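DUF3218 domain-containing protein (Pseudomonas aeruginosa, PDB 2IGS) is of unknown function but forms a mainly helical alpha-beta fold of a family grouped with the lysozyme clan. Local coordinates at residues L118-K122 with L210-F214; L98-M102 with T204-T208; N11-A17 with T38-D43. All blocks are in the same frame, centred on the assembly; numbering follows the deposited sequence.

Interaction 1. Residues L118-K122 with L210-F214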
loop_
_atom_site.group_PDB
_atom_site.type_symbol
_atom_site.label_atom_id
_atom_site.label_comp_id
_atom_site.label_asym_id
_atom_site.label_seq_id
_atom_site.Cartn_x
_atom_site.Cartn_y
_atom_site.Cartn_z
ATOM N N LEU F 118 25.285 4.915 -15.815
ATOM C CA LEU F 118 26.163 3.750 -15.820
ATOM C C LEU F 118 25.544 2.579 -15.085
ATOM O O LEU F 118 25.949 1.420 -15.289
ATOM C CB LEU F 118 27.503 4.085 -15.150
ATOM C CG LEU F 118 28.718 4.612 -15.920
ATOM C CD1 LEU F 118 29.913 4.530 -14.975
ATOM C CD2 LEU F 118 29.027 3.857 -17.258
ATOM N N ASP F 119 24.599 2.878 -14.188
ATOM C CA ASP F 119 23.990 1.827 -13.379
ATOM C C ASP F 119 23.178 0.877 -14.240
ATOM O O ASP F 119 22.989 -0.288 -13.867
ATOM C CB ASP F 119 23.154 2.397 -12.222
ATOM C CG ASP F 119 23.914 2.388 -10.899
ATOM O OD1 ASP F 119 25.113 2.074 -10.904
ATOM O OD2 ASP F 119 23.332 2.674 -9.844
ATOM N N ARG F 120 22.694 1.375 -15.379
ATOM C CA ARG F 120 21.983 0.542 -16.352
ATOM C C ARG F 120 22.841 -0.618 -16.874
ATOM O O ARG F 120 22.310 -1.674 -17.213
ATOM C CB ARG F 120 21.454 1.385 -17.527
ATOM C CG ARG F 120 20.072 1.984 -17.311
ATOM C CD ARG F 120 18.975 0.914 -17.326
ATOM N NE ARG F 120 18.301 0.785 -18.617
ATOM C CZ ARG F 120 17.545 -0.257 -18.971
ATOM N NH1 ARG F 120 17.370 -1.285 -18.146
ATOM N NH2 ARG F 120 16.961 -0.280 -20.159
ATOM N N PHE F 121 24.158 -0.419 -16.909
ATOM C CA PHE F 121 25.092 -1.385 -17.533
ATOM C C PHE F 121 25.617 -2.445 -16.580
ATOM O O PHE F 121 26.456 -3.271 -16.962
ATOM C CB PHE F 121 26.302 -0.674 -18.180
ATOM C CG PHE F 121 25.941 0.407 -19.157
ATOM C CD1 PHE F 121 24.942 0.212 -20.110
ATOM C CD2 PHE F 121 26.638 1.617 -19.148
ATOM C CE1 PHE F 121 24.607 1.239 -21.026
ATOM C CE2 PHE F 121 26.314 2.659 -20.050
ATOM C CZ PHE F 121 25.294 2.467 -20.998
ATOM N N LYS F 122 25.135 -2.430 -15.339
ATOM C CA LYS F 122 25.651 -3.334 -14.312
ATOM C C LYS F 122 24.846 -4.619 -14.191
ATOM O O LYS F 122 23.758 -4.751 -14.784
ATOM C CB LYS F 122 25.740 -2.604 -12.976
ATOM C CG LYS F 122 26.717 -1.442 -13.017
ATOM C CD LYS F 122 26.817 -0.720 -11.713
ATOM C CE LYS F 122 27.802 0.413 -11.800
ATOM N NZ LYS F 122 27.594 1.383 -10.679
ATOM N N LEU F 210 26.497 -1.526 -27.389
ATOM C CA LEU F 210 25.956 -1.307 -26.047
ATOM C C LEU F 210 25.087 -0.048 -25.975
ATOM O O LEU F 210 23.986 -0.075 -25.438
ATOM C CB LEU F 210 27.085 -1.217 -25.002
ATOM C CG LEU F 210 26.665 -0.989 -23.542
ATOM C CD1 LEU F 210 26.061 -2.270 -22.936
ATOM C CD2 LEU F 210 27.832 -0.507 -22.690
ATOM N N LEU F 211 25.616 1.043 -26.504
ATOM C CA LEU F 211 24.925 2.322 -26.504
ATOM C C LEU F 211 23.726 2.327 -27.453
ATOM O O LEU F 211 22.713 2.920 -27.141
ATOM C CB LEU F 211 25.912 3.440 -26.884
ATOM C CG LEU F 211 27.042 3.684 -25.880
ATOM C CD1 LEU F 211 28.000 4.753 -26.374
ATOM C CD2 LEU F 211 26.487 4.013 -24.492
ATOM N N ALA F 212 23.840 1.662 -28.599
ATOM C CA ALA F 212 22.711 1.577 -29.531
ATOM C C ALA F 212 21.483 0.904 -28.914
ATOM O O ALA F 212 20.362 1.409 -29.008
ATOM C CB ALA F 212 23.132 0.831 -30.815
ATOM N N TYR F 213 21.722 -0.265 -28.332
ATOM C CA TYR F 213 20.744 -1.063 -27.607
ATOM C C TYR F 213 20.129 -0.258 -26.470
ATOM O O TYR F 213 18.920 -0.045 -26.435
ATOM C CB TYR F 213 21.457 -2.296 -27.065
ATOM C CG TYR F 213 20.615 -3.207 -26.199
ATOM C CD1 TYR F 213 19.762 -4.146 -26.770
ATOM C CD2 TYR F 213 20.729 -3.182 -24.804
ATOM C CE1 TYR F 213 18.986 -4.996 -25.984
ATOM C CE2 TYR F 213 19.955 -4.043 -23.996
ATOM C CZ TYR F 213 19.088 -4.941 -24.596
ATOM O OH TYR F 213 18.316 -5.798 -23.836
ATOM N N PHE F 214 20.968 0.223 -25.558
ATOM C CA PHE F 214 20.467 0.911 -24.368
ATOM C C PHE F 214 19.833 2.260 -24.638
ATOM O O PHE F 214 19.139 2.800 -23.787
ATOM C CB PHE F 214 21.545 1.006 -23.270
ATOM C CG PHE F 214 21.573 -0.192 -22.369
ATOM C CD1 PHE F 214 20.547 -0.409 -21.448
ATOM C CD2 PHE F 214 22.584 -1.126 -22.471
ATOM C CE1 PHE F 214 20.553 -1.530 -20.629
ATOM C CE2 PHE F 214 22.603 -2.242 -21.659
ATOM C CZ PHE F 214 21.593 -2.441 -20.725
HETATM O O HOH W 1 17.760 1.575 -21.670
#
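The backbone oxygen of F214 accepts a hydrogen bond from water 1, at 2.8 Å between F214 O and the water oxygen, and the same water links it to R120. On the arginine side the water lies 2.5 Å from R120 NH2, an unusually short distance; since this side chain is also modelled in two conformers, that half of the bridge is provisional. In the conformer described, bends at chi2 and chi3 set the guanidinium broadside to the rim of the F214 ring. R120 CZ is 3.7 Å from F214 CE1, with the two planes 86° apart, so a ring edge, not a ring face, meets the cationic group.

F121 makes the apolar part. Its CG lies anti to the carbonyl carbon (chi1 -54°), which swings the ring toward helix 203-216 although its CB points neither toward nor away from that helix. There its edge meets the face of F214 in a T-shaped pair with centroids 5.1 Å apart and planes at 74°. Y213 CD2 covers the opposite face of F214 near its rim. L210 makes a CH-pi contact, its CD2 lying 3.9 Å from the F121 ring centroid and close to the ring normal, while L211 CD2 reaches F121 CZ at 4.0 Å.

These contacts seat a 3-10 turn, in the long connection between helix 87-113 and strand 132-134, against the C-terminal helix of the bundle. L48 of helix 35-48 also touches F121, and I109 of helix 87-113 packs on both L211 and F214. On the turn itself, K122 NZ and D119 OD1 form a 2.6 Å salt bridge, the nitrogen approaching nearly in line with the carboxylate C-O bond. The other oxygen, D119 OD2, accepts a hydrogen bond from A138 N of the second subunit.

Interaction 2. Residues L98-M102 with T204-T208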
loop_
_atom_site.group_PDB
_atom_site.type_symbol
_atom_site.label_atom_id
_atom_site.label_comp_id
_atom_site.label_asym_id
_atom_site.label_seq_id
_atom_site.Cartn_x
_atom_site.Cartn_y
_atom_site.Cartn_z
ATOM N N LEU F 98 29.986 5.225 -37.168
ATOM C CA LEU F 98 30.253 4.785 -35.806
ATOM C C LEU F 98 30.360 5.972 -34.853
ATOM O O LEU F 98 29.778 5.964 -33.773
ATOM C CB LEU F 98 31.537 3.951 -35.727
ATOM C CG LEU F 98 31.792 3.261 -34.371
ATOM C CD1 LEU F 98 32.630 1.983 -34.562
ATOM C CD2 LEU F 98 32.457 4.209 -33.345
ATOM N N LEU F 99 31.125 6.981 -35.247
ATOM C CA LEU F 99 31.347 8.115 -34.382
ATOM C C LEU F 99 30.058 8.887 -34.146
ATOM O O LEU F 99 29.733 9.217 -33.000
ATOM C CB LEU F 99 32.420 9.018 -34.960
ATOM C CG LEU F 99 33.837 8.444 -34.946
ATOM C CD1 LEU F 99 34.790 9.435 -35.560
ATOM C CD2 LEU F 99 34.264 8.071 -33.516
ATOM N N THR F 100 29.338 9.146 -35.241
ATOM C CA THR F 100 28.029 9.798 -35.218
ATOM C C THR F 100 27.049 9.037 -34.329
ATOM O O THR F 100 26.413 9.641 -33.481
ATOM C CB THR F 100 27.446 9.954 -36.645
ATOM O OG1 THR F 100 28.317 10.768 -37.443
ATOM C CG2 THR F 100 26.108 10.626 -36.613
ATOM N N SER F 101 26.957 7.719 -34.511
ATOM C CA SER F 101 25.925 6.913 -33.863
ATOM C C SER F 101 26.160 6.810 -32.358
ATOM O O SER F 101 25.220 6.961 -31.575
ATOM C CB SER F 101 25.792 5.524 -34.527
ATOM O OG SER F 101 26.221 4.447 -33.694
HETATM N N MSE F 102 27.412 6.586 -31.953
HETATM C CA MSE F 102 27.765 6.608 -30.541
HETATM C C MSE F 102 27.439 7.915 -29.852
HETATM O O MSE F 102 27.009 7.898 -28.709
HETATM C CB MSE F 102 29.233 6.301 -30.329
HETATM C CG MSE F 102 29.545 4.839 -30.376
HETATM SE SE MSE F 102 31.119 4.377 -29.371
HETATM C CE MSE F 102 32.209 5.959 -29.637
ATOM N N THR F 204 35.870 -1.357 -28.830
ATOM C CA THR F 204 35.312 -0.156 -29.413
ATOM C C THR F 204 33.916 -0.363 -30.062
ATOM O O THR F 204 33.003 0.463 -29.893
ATOM C CB THR F 204 36.390 0.356 -30.380
ATOM O OG1 THR F 204 36.690 1.733 -30.159
ATOM C CG2 THR F 204 36.148 0.028 -31.817
ATOM N N THR F 205 33.741 -1.480 -30.772
ATOM C CA THR F 205 32.476 -1.793 -31.463
ATOM C C THR F 205 31.432 -2.451 -30.541
ATOM O O THR F 205 30.224 -2.326 -30.775
ATOM C CB THR F 205 32.690 -2.719 -32.664
ATOM O OG1 THR F 205 33.495 -3.824 -32.247
ATOM C CG2 THR F 205 33.364 -1.983 -33.856
ATOM N N ALA F 206 31.903 -3.179 -29.530
ATOM C CA ALA F 206 31.055 -3.647 -28.407
ATOM C C ALA F 206 30.432 -2.465 -27.658
ATOM O O ALA F 206 29.273 -2.529 -27.265
ATOM C CB ALA F 206 31.851 -4.486 -27.452
ATOM N N VAL F 207 31.199 -1.392 -27.443
ATOM C CA VAL F 207 30.640 -0.219 -26.772
ATOM C C VAL F 207 29.615 0.482 -27.683
ATOM O O VAL F 207 28.604 0.969 -27.196
ATOM C CB VAL F 207 31.723 0.778 -26.278
ATOM C CG1 VAL F 207 31.073 2.084 -25.832
ATOM C CG2 VAL F 207 32.610 0.179 -25.159
ATOM N N THR F 208 29.875 0.509 -28.996
ATOM C CA THR F 208 28.920 1.032 -29.998
ATOM C C THR F 208 27.568 0.288 -29.927
ATOM O O THR F 208 26.509 0.917 -29.915
ATOM C CB THR F 208 29.495 0.973 -31.442
ATOM O OG1 THR F 208 30.819 1.510 -31.453
ATOM C CG2 THR F 208 28.650 1.756 -32.437
HETATM O O HOH W 2 26.342 3.517 -30.525
#
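T208 fits between L98 and the selenomethionine M102, and its hydroxyl oxygen takes the closest approaches: T208 OG1 lies 3.5 Å from L98 CG and 3.6 Å from M102 SE. The methyl branch faces the same helix, T208 CG2 lying 3.8 Å from both S101 OG and M102 CG. Around this centre M102 SE reaches V207 CG1 at 4.2 Å, and the L98 side chain crosses that of T205 at about a right angle, CD1 against CG2.

With OG1 anti to its own carbonyl carbon (chi1 -48°), T208 hydrogen-bonds back one turn, OG1 donating to T204 O at 2.9 Å. T208 N reaches the same oxygen from the opposite face of its plane, and W42 NE1 of helix 35-48 is probably a third donor to it. Water 2 gives a hydrogen bond to T208 O and a weak one links it with S101 OG. The axes of segments 98-102 and 204-208 approach to 10.7 Å and cross at 42°, a spacing filled by these side chains; W42 packs on L98 and M102, and I173 of helix 171-177 on T205 and T208.

Because the T208 hydroxyl proton is spent within its own helix, OG1 can face carbon and selenium without leaving a buried donor unpaired; the direct contacts between 98-102 and 204-208 are van der Waals in character, the polar link running through water 2.

Interaction 3. Residues N11-A17 with T38-D43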
loop_
_atom_site.group_PDB
_atom_site.type_symbol
_atom_site.label_atom_id
_atom_site.label_comp_id
_atom_site.label_asym_id
_atom_site.label_seq_id
_atom_site.Cartn_x
_atom_site.Cartn_y
_atom_site.Cartn_z
ATOM N N ASN F 11 43.395 5.931 -19.754
ATOM C CA ASN F 11 42.622 6.875 -20.563
ATOM C C ASN F 11 42.292 6.221 -21.907
ATOM O O ASN F 11 42.632 6.774 -22.947
ATOM C CB ASN F 11 43.404 8.195 -20.799
ATOM C CG ASN F 11 43.966 8.793 -19.522
ATOM O OD1 ASN F 11 43.341 9.671 -18.892
ATOM N ND2 ASN F 11 45.139 8.324 -19.121
ATOM N N PRO F 12 41.611 5.051 -21.896
ATOM C CA PRO F 12 41.385 4.357 -23.186
ATOM C C PRO F 12 40.542 5.231 -24.102
ATOM O O PRO F 12 40.714 5.191 -25.293
ATOM C CB PRO F 12 40.588 3.118 -22.780
ATOM C CG PRO F 12 39.970 3.487 -21.434
ATOM C CD PRO F 12 40.968 4.341 -20.766
ATOM N N GLY F 13 39.643 6.030 -23.527
ATOM C CA GLY F 13 38.732 6.833 -24.330
ATOM C C GLY F 13 39.479 7.945 -25.029
ATOM O O GLY F 13 39.377 8.106 -26.235
ATOM N N GLN F 14 40.232 8.710 -24.256
ATOM C CA GLN F 14 41.016 9.801 -24.813
ATOM C C GLN F 14 42.060 9.303 -25.814
ATOM O O GLN F 14 42.202 9.878 -26.889
ATOM C CB GLN F 14 41.665 10.628 -23.711
ATOM C CG GLN F 14 42.307 11.886 -24.236
ATOM C CD GLN F 14 42.065 13.068 -23.346
ATOM O OE1 GLN F 14 41.750 12.931 -22.144
ATOM N NE2 GLN F 14 42.203 14.253 -23.921
ATOM N N SER F 15 42.787 8.252 -25.449
ATOM C CA SER F 15 43.766 7.623 -26.340
ATOM C C SER F 15 43.161 7.208 -27.667
ATOM O O SER F 15 43.636 7.624 -28.716
ATOM C CB SER F 15 44.413 6.406 -25.672
ATOM O OG SER F 15 45.131 6.785 -24.510
ATOM N N LEU F 16 42.105 6.399 -27.634
ATOM C CA LEU F 16 41.517 5.912 -28.891
ATOM C C LEU F 16 40.829 7.031 -29.669
ATOM O O LEU F 16 40.936 7.090 -30.899
ATOM C CB LEU F 16 40.569 4.741 -28.638
ATOM C CG LEU F 16 41.187 3.489 -27.998
ATOM C CD1 LEU F 16 40.133 2.600 -27.364
ATOM C CD2 LEU F 16 42.025 2.719 -29.005
ATOM N N ALA F 17 40.144 7.926 -28.954
ATOM C CA ALA F 17 39.621 9.156 -29.549
ATOM C C ALA F 17 40.679 9.912 -30.357
ATOM O O ALA F 17 40.390 10.418 -31.440
ATOM C CB ALA F 17 39.043 10.064 -28.481
ATOM N N THR F 38 32.873 10.608 -27.528
ATOM C CA THR F 38 33.768 9.504 -27.903
ATOM C C THR F 38 34.690 9.063 -26.746
ATOM O O THR F 38 34.795 7.862 -26.470
ATOM C CB THR F 38 34.589 9.853 -29.160
ATOM O OG1 THR F 38 33.692 10.178 -30.229
ATOM C CG2 THR F 38 35.443 8.685 -29.583
ATOM N N ILE F 39 35.335 10.027 -26.078
ATOM C CA ILE F 39 36.125 9.727 -24.874
ATOM C C ILE F 39 35.243 9.060 -23.801
ATOM O O ILE F 39 35.614 8.010 -23.252
ATOM C CB ILE F 39 36.836 10.987 -24.264
ATOM C CG1 ILE F 39 37.773 11.668 -25.275
ATOM C CG2 ILE F 39 37.627 10.596 -23.025
ATOM C CD1 ILE F 39 37.948 13.191 -25.065
ATOM N N GLU F 40 34.083 9.672 -23.520
ATOM C CA GLU F 40 33.166 9.184 -22.498
ATOM C C GLU F 40 32.651 7.767 -22.780
ATOM O O GLU F 40 32.630 6.928 -21.886
ATOM C CB GLU F 40 31.990 10.154 -22.280
ATOM C CG GLU F 40 31.118 9.732 -21.108
ATOM C CD GLU F 40 29.993 10.692 -20.785
ATOM O OE1 GLU F 40 29.913 11.758 -21.416
ATOM O OE2 GLU F 40 29.164 10.357 -19.909
ATOM N N ALA F 41 32.234 7.510 -24.012
ATOM C CA ALA F 41 31.778 6.166 -24.429
ATOM C C ALA F 41 32.860 5.101 -24.222
ATOM O O ALA F 41 32.604 4.033 -23.673
ATOM C CB ALA F 41 31.329 6.191 -25.902
ATOM N N TRP F 42 34.080 5.393 -24.663
ATOM C CA TRP F 42 35.156 4.383 -24.645
ATOM C C TRP F 42 35.868 4.278 -23.281
ATOM O O TRP F 42 36.632 3.352 -23.047
ATOM C CB TRP F 42 36.122 4.615 -25.820
ATOM C CG TRP F 42 35.505 4.205 -27.167
ATOM C CD1 TRP F 42 34.455 3.326 -27.367
ATOM C CD2 TRP F 42 35.943 4.603 -28.481
ATOM N NE1 TRP F 42 34.213 3.164 -28.716
ATOM C CE2 TRP F 42 35.097 3.948 -29.423
ATOM C CE3 TRP F 42 36.948 5.472 -28.954
ATOM C CZ2 TRP F 42 35.226 4.137 -30.809
ATOM C CZ3 TRP F 42 37.088 5.646 -30.337
ATOM C CH2 TRP F 42 36.228 4.968 -31.248
ATOM N N ASP F 43 35.598 5.221 -22.379
ATOM C CA ASP F 43 35.927 5.044 -20.954
ATOM C C ASP F 43 34.956 4.132 -20.182
ATOM O O ASP F 43 35.286 3.665 -19.086
ATOM C CB ASP F 43 36.038 6.408 -20.232
ATOM C CG ASP F 43 37.363 7.136 -20.521
ATOM O OD1 ASP F 43 38.325 6.526 -21.051
ATOM O OD2 ASP F 43 37.441 8.344 -20.210
HETATM O O HOH W 3 40.046 8.650 -21.552
#
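Helices 12-17 and 38-43 cross at 128° between their chain directions with axes only 7.2 Å apart, and the backbones nearly touch where G13 CA and I39 CA are 3.9 Å apart. At that crossing G13, with no side chain, lets the two backbones meet directly, its CA making a CA-H...O contact with I39 O (3.5 Å, 155° at the hydrogen).

D43 supplies the direct hydrogen bond. G13 N donates to D43 OD1 at 2.8 Å with an angle of 141°, meeting the oxygen from above the carboxylate plane. Water 3 accepts from Q14 N and lies near the same oxygen, so the carboxylate gathers at the first turn of helix 12-27, whose N-terminal dipole would be expected to stabilise its charge. R47 forms a salt bridge with D43 OD2.

The I39 side chain straddles the first turn and the one after it: CG2 sits 3.4 Å from Q14 N, while CG1 meets A17 CB at 3.8 Å. On the flank, W42 CE3 lies 3.7 Å from L16 CB, and the indole edge looks toward A17 N and G13 O.

Close crossing over a glycine, with CA-H...O contact and flanking apolar side chains, is a recognised form of tight helix-helix packing; here it joins two consecutive helices of the helical bundle.

In the fold
From the N terminus, interaction 3 closes first, a short loop in which the chain turns back and helix 35-48 crosses the start of helix 12-27. The remaining two come later and cross each other: 98-102 and 118-122 precede their partners 204-208 and 210-214 in the same order, so both long loops end on helix 203-216. That helix meets helix 87-113 through interaction 2 and the following connection through interaction 1. Helix 35-48 touches both later contacts, A41 packing on L211 and W42 on M102 and L98. The C27-C91 disulfide separately ties the end of helix 12-27 to helix 87-113.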